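PDB 4ZOY: Sqt1, which probably acts as a dedicated WD40-repeat chaperone that captures a nascent ribosomal protein during translation, in support of ribosome biogenesis. Local coordinates for residues D6-D12 with A476-E482. Numbering follows the deposited sequence.
Sequences DSIAYFD and AVVLVFE
Val478 and Val480, both with chi1 t, form an apolar row with Phe11 and Ala9 on one sheet face. Phe11 CB lies 4.0 Å from Val478 CB, and Ala9 CB 4.0 Å from Val480 CG2; beta-branched valine suits an extended backbone, and small alanine fits against Ala55. The large Phe11 ring (chi1 t) reaches beyond the pair to meet Tyr48 edge-to-face. Ile8, sideways at its CB, brings CG1 within 3.8 Å of Val480 CG1. On the opposite face, flexible Leu479 turns CD2 to Tyr10 CB (3.6 Å), and the flat Phe481 ring underlies the backbone turn (CE1 to Ser7 N 3.5 Å).

Strands 9-11 and 478-482 run antiparallel, axes 4.7 Å apart at 163°. Tyr10 and Leu479 form a non-hydrogen-bonded pair (CA-CA 4.4 Å). Next, Phe11 N to Val478 O (2.8 Å) and Val478 N to Phe11 O (3.0 Å) close a hydrogen-bonded pair. Ile8's helix-like psi (-10°) sets two residues against Val480, a bulge-like irregularity: Ile8 N donates to Val480 O (2.8 Å), Val480 N to Ala9 O (2.9 Å).

Waters bridge Asp6 O to Glu482 N and Phe11 O to Ala476 O, each leg 2.8 Å; Asp6 OD2 accepts from Lys446 N. An N-terminal strand completing the C-terminal four-stranded blade is the "velcro" closure of WD40 beta-propellers, here eight-bladed.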
ATOM      1  N   ASP A   6     -21.382   3.619 -10.501  1.00 19.33           N
ATOM      2  CA  ASP A   6     -21.873   3.181  -9.205  1.00 20.00           C
ATOM      3  C   ASP A   6     -21.492   4.127  -8.085  1.00 17.31           C
ATOM      4  O   ASP A   6     -21.828   3.880  -6.934  1.00 19.26           O
ATOM      5  CB  ASP A   6     -21.340   1.776  -8.893  1.00 19.22           C
ATOM      6  CG  ASP A   6     -21.777   0.761  -9.916  1.00 24.66           C
ATOM      7  OD1 ASP A   6     -23.001   0.657 -10.143  1.00 29.67           O
ATOM      8  OD2 ASP A   6     -20.915   0.086 -10.525  1.00 21.14           O
ATOM      9  N   SER A   7     -20.789   5.209  -8.396  1.00 16.40           N
ATOM     10  CA  SER A   7     -20.332   6.093  -7.337  1.00 16.77           C
ATOM     11  C   SER A   7     -21.476   6.849  -6.667  1.00 21.76           C
ATOM     12  O   SER A   7     -22.493   7.140  -7.295  1.00 22.92           O
ATOM     13  CB  SER A   7     -19.293   7.086  -7.866  1.00 21.67           C
ATOM     14  OG  SER A   7     -19.878   8.000  -8.781  1.00 23.39           O
ATOM     15  N   ILE A   8     -21.291   7.164  -5.391  1.00 19.21           N
ATOM     16  CA  ILE A   8     -22.267   7.941  -4.626  1.00 18.58           C
ATOM     17  C   ILE A   8     -21.757   9.359  -4.378  1.00 19.95           C
ATOM     18  O   ILE A   8     -22.490  10.223  -3.899  1.00 22.78           O
ATOM     19  CB  ILE A   8     -22.611   7.274  -3.259  1.00 20.80           C
ATOM     20  CG1 ILE A   8     -21.373   7.185  -2.358  1.00 20.66           C
ATOM     21  CG2 ILE A   8     -23.248   5.910  -3.460  1.00 22.63           C
ATOM     22  CD1 ILE A   8     -21.664   6.678  -0.952  1.00 27.79           C
ATOM     23  N   ALA A   9     -20.486   9.589  -4.701  1.00 17.16           N
ATOM     24  CA  ALA A   9     -19.879  10.908  -4.608  1.00 17.59           C
ATOM     25  C   ALA A   9     -18.599  10.904  -5.410  1.00 17.29           C
ATOM     26  O   ALA A   9     -18.065   9.851  -5.762  1.00 16.33           O
ATOM     27  CB  ALA A   9     -19.589  11.302  -3.157  1.00 20.25           C
ATOM     28  N   TYR A  10     -18.110  12.095  -5.719  1.00 17.56           N
ATOM     29  CA  TYR A  10     -16.893  12.218  -6.490  1.00 17.37           C
ATOM     30  C   TYR A  10     -16.174  13.499  -6.146  1.00 20.12           C
ATOM     31  O   TYR A  10     -16.747  14.422  -5.556  1.00 20.82           O
ATOM     32  CB  TYR A  10     -17.191  12.173  -7.992  1.00 16.58           C
ATOM     33  CG  TYR A  10     -17.886  13.410  -8.515  1.00 19.48           C
ATOM     34  CD1 TYR A  10     -19.242  13.598  -8.321  1.00 19.67           C
ATOM     35  CD2 TYR A  10     -17.181  14.376  -9.216  1.00 23.59           C
ATOM     36  CE1 TYR A  10     -19.883  14.734  -8.803  1.00 21.91           C
ATOM     37  CE2 TYR A  10     -17.813  15.506  -9.706  1.00 25.62           C
ATOM     38  CZ  TYR A  10     -19.164  15.677  -9.492  1.00 26.94           C
ATOM     39  OH  TYR A  10     -19.793  16.808  -9.974  1.00 21.20           O
ATOM     40  N   PHE A  11     -14.899  13.545  -6.507  1.00 18.38           N
ATOM     41  CA  PHE A  11     -14.130  14.771  -6.409  1.00 18.66           C
ATOM     42  C   PHE A  11     -13.288  14.897  -7.660  1.00 22.04           C
ATOM     43  O   PHE A  11     -12.496  14.008  -7.972  1.00 17.86           O
ATOM     44  CB  PHE A  11     -13.256  14.778  -5.159  1.00 19.17           C
ATOM     45  CG  PHE A  11     -12.295  15.925  -5.107  1.00 21.04           C
ATOM     46  CD1 PHE A  11     -12.759  17.229  -5.014  1.00 22.74           C
ATOM     47  CD2 PHE A  11     -10.928  15.706  -5.147  1.00 20.75           C
ATOM     48  CE1 PHE A  11     -11.869  18.292  -4.971  1.00 26.68           C
ATOM     49  CE2 PHE A  11     -10.036  16.761  -5.100  1.00 23.24           C
ATOM     50  CZ  PHE A  11     -10.508  18.058  -5.007  1.00 24.03           C
ATOM     51  N   ASP A  12     -13.466  15.993  -8.396  1.00 21.66           N
ATOM     52  CA  ASP A  12     -12.780  16.146  -9.667  1.00 21.75           C
ATOM     53  C   ASP A  12     -11.761  17.287  -9.662  1.00 18.11           C
ATOM     54  O   ASP A  12     -11.313  17.712 -10.728  1.00 22.12           O
ATOM     55  CB  ASP A  12     -13.802  16.363 -10.790  1.00 20.30           C
ATOM     56  CG  ASP A  12     -14.522  17.689 -10.664  1.00 27.37           C
ATOM     57  OD1 ASP A  12     -14.925  18.044  -9.537  1.00 26.13           O
ATOM     58  OD2 ASP A  12     -14.664  18.386 -11.691  1.00 40.06           O
ATOM     59  N   ALA A 476      -7.895  11.401 -13.331  1.00 14.93           N
ATOM     60  CA  ALA A 476      -7.919  12.635 -12.530  1.00 14.91           C
ATOM     61  C   ALA A 476      -9.176  12.783 -11.695  1.00 17.66           C
ATOM     62  O   ALA A 476      -9.541  13.896 -11.301  1.00 19.80           O
ATOM     63  CB  ALA A 476      -7.736  13.888 -13.432  1.00 13.64           C
ATOM     64  N   VAL A 477      -9.826  11.660 -11.400  1.00 14.91           N
ATOM     65  CA  VAL A 477     -11.040  11.685 -10.597  1.00 15.88           C
ATOM     66  C   VAL A 477     -10.867  10.805  -9.362  1.00 15.59           C
ATOM     67  O   VAL A 477     -10.112   9.827  -9.382  1.00 16.03           O
ATOM     68  CB  VAL A 477     -12.266  11.211 -11.405  1.00 20.56           C
ATOM     69  CG1 VAL A 477     -13.562  11.613 -10.706  1.00 27.48           C
ATOM     70  CG2 VAL A 477     -12.237  11.792 -12.817  1.00 27.15           C
ATOM     71  N   VAL A 478     -11.561  11.207  -8.306  1.00 15.23           N
ATOM     72  CA  VAL A 478     -11.679  10.484  -7.038  1.00 14.11           C
ATOM     73  C   VAL A 478     -13.136  10.081  -6.887  1.00 16.22           C
ATOM     74  O   VAL A 478     -14.019  10.940  -6.982  1.00 17.09           O
ATOM     75  CB  VAL A 478     -11.252  11.364  -5.858  1.00 12.64           C
ATOM     76  CG1 VAL A 478     -11.474  10.658  -4.521  1.00 16.16           C
ATOM     77  CG2 VAL A 478      -9.785  11.814  -6.011  1.00 15.72           C
ATOM     78  N   LEU A 479     -13.406   8.791  -6.680  1.00 13.95           N
ATOM     79  CA  LEU A 479     -14.786   8.314  -6.558  1.00 13.92           C
ATOM     80  C   LEU A 479     -15.043   7.686  -5.194  1.00 16.01           C
ATOM     81  O   LEU A 479     -14.118   7.206  -4.536  1.00 15.20           O
ATOM     82  CB  LEU A 479     -15.130   7.301  -7.656  1.00 14.88           C
ATOM     83  CG  LEU A 479     -15.090   7.809  -9.101  1.00 15.04           C
ATOM     84  CD1 LEU A 479     -15.503   6.731 -10.077  1.00 18.62           C
ATOM     85  CD2 LEU A 479     -16.003   9.040  -9.229  1.00 18.20           C
ATOM     86  N   VAL A 480     -16.301   7.711  -4.765  1.00 15.38           N
ATOM     87  CA  VAL A 480     -16.720   7.074  -3.520  1.00 14.87           C
ATOM     88  C   VAL A 480     -17.749   6.010  -3.844  1.00 16.33           C
ATOM     89  O   VAL A 480     -18.724   6.287  -4.545  1.00 16.47           O
ATOM     90  CB  VAL A 480     -17.323   8.078  -2.527  1.00 13.92           C
ATOM     91  CG1 VAL A 480     -17.719   7.356  -1.237  1.00 16.41           C
ATOM     92  CG2 VAL A 480     -16.340   9.201  -2.231  1.00 19.18           C
ATOM     93  N   PHE A 481     -17.527   4.796  -3.343  1.00 15.02           N
ATOM     94  CA  PHE A 481     -18.424   3.672  -3.556  1.00 15.86           C
ATOM     95  C   PHE A 481     -18.899   3.120  -2.212  1.00 15.58           C
ATOM     96  O   PHE A 481     -18.204   3.268  -1.205  1.00 16.63           O
ATOM     97  CB  PHE A 481     -17.725   2.553  -4.335  1.00 16.68           C
ATOM     98  CG  PHE A 481     -17.280   2.938  -5.723  1.00 16.84           C
ATOM     99  CD1 PHE A 481     -18.208   3.156  -6.728  1.00 16.42           C
ATOM    100  CD2 PHE A 481     -15.936   3.026  -6.039  1.00 16.89           C
ATOM    101  CE1 PHE A 481     -17.800   3.479  -8.015  1.00 15.07           C
ATOM    102  CE2 PHE A 481     -15.521   3.347  -7.326  1.00 17.59           C
ATOM    103  CZ  PHE A 481     -16.454   3.577  -8.317  1.00 15.19           C
ATOM    104  N   GLU A 482     -20.060   2.471  -2.200  1.00 16.19           N
ATOM    105  CA  GLU A 482     -20.524   1.817  -0.978  1.00 18.43           C
ATOM    106  C   GLU A 482     -20.865   0.361  -1.233  1.00 17.57           C
ATOM    107  O   GLU A 482     -21.307  -0.007  -2.314  1.00 17.74           O
ATOM    108  CB  GLU A 482     -21.733   2.548  -0.387  1.00 21.47           C
ATOM    109  CG  GLU A 482     -22.955   2.541  -1.268  1.00 27.38           C
ATOM    110  CD  GLU A 482     -24.119   3.294  -0.646  1.00 34.74           C
ATOM    111  OE1 GLU A 482     -23.941   3.879   0.448  1.00 40.67           O
ATOM    112  OE2 GLU A 482     -25.207   3.308  -1.260  1.00 41.30           O
TER
HETATM  113  O   HOH W   1     -21.461   2.332  -4.656  1.00 19.99           O
HETATM  114  O   HOH W   2      -9.873  14.779  -8.695  1.00 17.41           O